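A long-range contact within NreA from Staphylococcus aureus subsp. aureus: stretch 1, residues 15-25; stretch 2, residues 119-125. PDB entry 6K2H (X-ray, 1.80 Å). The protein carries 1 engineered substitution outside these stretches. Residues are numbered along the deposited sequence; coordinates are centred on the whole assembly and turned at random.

Stretch 1 (15-25) TLDKIRKEEGY
Stretch 2, residues 119-125: VLLFGQR

Phe 122, on a strand that enters before Val 119, is the hub of this contact. Its CB points toward the helix that carries Leu 16, Ile 19 and Arg 20, and chi1 m (-69°) with chi2 -77° lays the ring beside Tyr 25, itself m (-79°, chi2 -81°). The two rings form an offset stack, centroids 4.8 Å apart and planes at 28°, while Phe 122 CB sits 3.4 Å from the Tyr 25 ring centroid, almost on the ring normal: a CH-pi contact over one face. The helix meets the edge of the Phe 122 ring, Ile 19 (m, t) placing CG2 3.7 Å from Phe 122 CZ.

Helix and strand axes approach to 10.0 Å, their directions 43° apart. Leucines fill the N-terminal end: Leu 16 and Leu 120, both t, p, touch CD1 to CD1 at 3.6 Å, across CA atoms 9.1 Å apart. By Tyr 25 and Gln 124 the CA separation is 5.8 Å.

A Schellman motif makes the turn: Tyr 25 N bonds Arg 20 O (3.0 Å), Gly 24 N bonds Lys 21 O (3.1 Å), and Gly 24 takes phi/psi 87/23, where a CB would jam against the preceding carbonyl. Arg 20 NH1 donates to Tyr 25 O (2.9 Å). At the polar edge, Gln 124 (m, m) brings OE1 3.4 Å from Tyr 25 CA; no hydrogen bond crosses.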

# COMPACT_ATOMS: atom_id res chain seq x y z
N THR A 15 2.92 -11.55 9.51
CA THR A 15 1.92 -11.90 8.52
C THR A 15 2.21 -11.13 7.24
O THR A 15 2.16 -11.69 6.15
CB THR A 15 0.52 -11.58 8.98
OG1 THR A 15 0.26 -12.30 10.19
CG2 THR A 15 -0.47 -11.99 7.95
N LEU A 16 2.56 -9.85 7.38
CA LEU A 16 2.84 -9.07 6.16
C LEU A 16 4.03 -9.65 5.45
O LEU A 16 4.00 -9.81 4.24
CB LEU A 16 3.02 -7.54 6.45
CG LEU A 16 3.23 -6.64 5.21
CD1 LEU A 16 2.01 -6.61 4.29
CD2 LEU A 16 3.65 -5.24 5.61
N ASP A 17 5.07 -10.05 6.17
CA ASP A 17 6.24 -10.60 5.52
C ASP A 17 5.94 -11.91 4.81
O ASP A 17 6.45 -12.16 3.70
CB ASP A 17 7.35 -10.88 6.52
CG ASP A 17 8.00 -9.62 7.08
OD1 ASP A 17 8.10 -8.57 6.44
OD2 ASP A 17 8.56 -9.74 8.20
N LYS A 18 5.13 -12.74 5.46
CA LYS A 18 4.78 -14.04 4.91
C LYS A 18 4.00 -13.82 3.61
O LYS A 18 4.43 -14.36 2.59
CB LYS A 18 3.93 -14.83 5.90
CG LYS A 18 3.57 -16.26 5.48
CD LYS A 18 2.23 -16.66 6.09
CE LYS A 18 2.31 -17.38 7.43
NZ LYS A 18 2.00 -18.84 7.34
N ILE A 19 2.88 -13.08 3.68
CA ILE A 19 1.99 -12.78 2.53
C ILE A 19 2.72 -12.15 1.34
O ILE A 19 2.49 -12.55 0.19
CB ILE A 19 0.79 -11.89 2.92
CG1 ILE A 19 -0.11 -12.67 3.90
CG2 ILE A 19 -0.13 -11.59 1.72
CD1 ILE A 19 -1.31 -11.88 4.39
N ARG A 20 3.56 -11.17 1.61
CA ARG A 20 4.33 -10.52 0.55
C ARG A 20 5.12 -11.61 -0.25
O ARG A 20 5.10 -11.66 -1.49
CB ARG A 20 5.28 -9.49 1.14
CG ARG A 20 6.24 -9.07 0.07
CD ARG A 20 7.24 -8.06 0.44
NE ARG A 20 8.34 -8.66 1.27
CZ ARG A 20 9.41 -9.28 0.81
NH1 ARG A 20 9.57 -9.53 -0.48
NH2 ARG A 20 10.33 -9.67 1.68
N LYS A 21 5.83 -12.48 0.48
CA LYS A 21 6.70 -13.44 -0.16
C LYS A 21 5.89 -14.55 -0.89
O LYS A 21 6.22 -14.91 -2.04
CB LYS A 21 7.64 -14.06 0.89
CG LYS A 21 8.65 -13.05 1.45
CD LYS A 21 9.68 -13.67 2.52
CE LYS A 21 9.44 -13.20 3.94
NZ LYS A 21 10.53 -13.45 4.90
N GLU A 22 4.86 -15.03 -0.24
CA GLU A 22 3.99 -16.05 -0.83
C GLU A 22 3.31 -15.54 -2.06
O GLU A 22 3.10 -16.34 -3.00
CB GLU A 22 2.92 -16.48 0.12
CG GLU A 22 3.44 -17.37 1.24
CD GLU A 22 2.37 -17.79 2.21
OE1 GLU A 22 2.68 -18.70 3.02
OE2 GLU A 22 1.25 -17.20 2.18
N GLU A 23 2.99 -14.22 -2.09
CA GLU A 23 2.32 -13.66 -3.26
C GLU A 23 3.24 -13.22 -4.35
O GLU A 23 2.79 -12.80 -5.44
CB GLU A 23 1.33 -12.56 -2.86
CG GLU A 23 0.11 -12.98 -2.04
CD GLU A 23 -0.63 -14.20 -2.62
OE1 GLU A 23 -0.73 -14.36 -3.85
OE2 GLU A 23 -1.01 -15.07 -1.81
N GLY A 24 4.54 -13.30 -4.13
CA GLY A 24 5.48 -13.05 -5.14
C GLY A 24 5.89 -11.61 -5.31
O GLY A 24 6.39 -11.29 -6.33
N TYR A 25 5.74 -10.81 -4.29
CA TYR A 25 6.01 -9.35 -4.35
C TYR A 25 7.33 -8.94 -3.84
O TYR A 25 7.83 -9.44 -2.83
CB TYR A 25 4.85 -8.56 -3.71
CG TYR A 25 3.64 -8.42 -4.64
CD1 TYR A 25 3.60 -7.45 -5.67
CD2 TYR A 25 2.59 -9.27 -4.55
CE1 TYR A 25 2.49 -7.33 -6.51
CE2 TYR A 25 1.48 -9.18 -5.37
CZ TYR A 25 1.41 -8.23 -6.33
OH TYR A 25 0.31 -8.17 -7.13
N VAL A 119 -5.13 0.12 4.26
CA VAL A 119 -4.77 -0.19 2.89
C VAL A 119 -3.61 -1.13 2.87
O VAL A 119 -2.61 -0.85 3.51
CB VAL A 119 -4.48 1.07 2.06
CG1 VAL A 119 -4.17 0.69 0.62
CG2 VAL A 119 -5.65 2.05 2.14
N LEU A 120 -3.76 -2.27 2.16
CA LEU A 120 -2.67 -3.19 1.88
C LEU A 120 -2.11 -2.96 0.48
O LEU A 120 -2.85 -3.05 -0.55
CB LEU A 120 -3.14 -4.63 2.00
CG LEU A 120 -2.26 -5.75 1.63
CD1 LEU A 120 -1.02 -5.80 2.49
CD2 LEU A 120 -3.02 -7.09 1.75
N LEU A 121 -0.86 -2.57 0.43
CA LEU A 121 -0.17 -2.24 -0.84
C LEU A 121 0.82 -3.35 -1.17
O LEU A 121 1.58 -3.79 -0.26
CB LEU A 121 0.52 -0.91 -0.71
CG LEU A 121 1.50 -0.65 -1.87
CD1 LEU A 121 0.76 -0.41 -3.10
CD2 LEU A 121 2.42 0.53 -1.53
N PHE A 122 0.70 -3.90 -2.39
CA PHE A 122 1.69 -4.85 -2.95
C PHE A 122 2.43 -4.09 -4.04
O PHE A 122 1.80 -3.44 -4.92
CB PHE A 122 1.00 -6.09 -3.53
CG PHE A 122 0.38 -6.98 -2.49
CD1 PHE A 122 1.22 -7.82 -1.75
CD2 PHE A 122 -0.97 -7.08 -2.34
CE1 PHE A 122 0.66 -8.69 -0.80
CE2 PHE A 122 -1.54 -7.97 -1.42
CZ PHE A 122 -0.71 -8.77 -0.66
N GLY A 123 3.75 -4.13 -4.00
CA GLY A 123 4.55 -3.45 -5.01
C GLY A 123 5.64 -4.28 -5.67
O GLY A 123 6.23 -5.13 -5.02
N GLN A 124 5.85 -4.08 -6.96
CA GLN A 124 6.98 -4.67 -7.68
C GLN A 124 8.03 -3.64 -7.97
O GLN A 124 7.71 -2.44 -8.18
CB GLN A 124 6.56 -5.32 -8.99
CG GLN A 124 5.52 -6.43 -8.82
CD GLN A 124 6.05 -7.70 -8.22
OE1 GLN A 124 6.78 -7.69 -7.22
NE2 GLN A 124 5.70 -8.85 -8.83
N ARG A 125 9.27 -4.11 -8.09
CA ARG A 125 10.37 -3.31 -8.57
C ARG A 125 10.89 -3.87 -9.88
O ARG A 125 10.55 -4.97 -10.29
CB ARG A 125 11.51 -3.31 -7.54
CG ARG A 125 11.06 -2.63 -6.24
CD ARG A 125 12.25 -2.24 -5.37
NE ARG A 125 11.77 -1.97 -4.02
CZ ARG A 125 11.65 -2.87 -3.04
NH1 ARG A 125 12.03 -4.14 -3.21
NH2 ARG A 125 11.09 -2.49 -1.90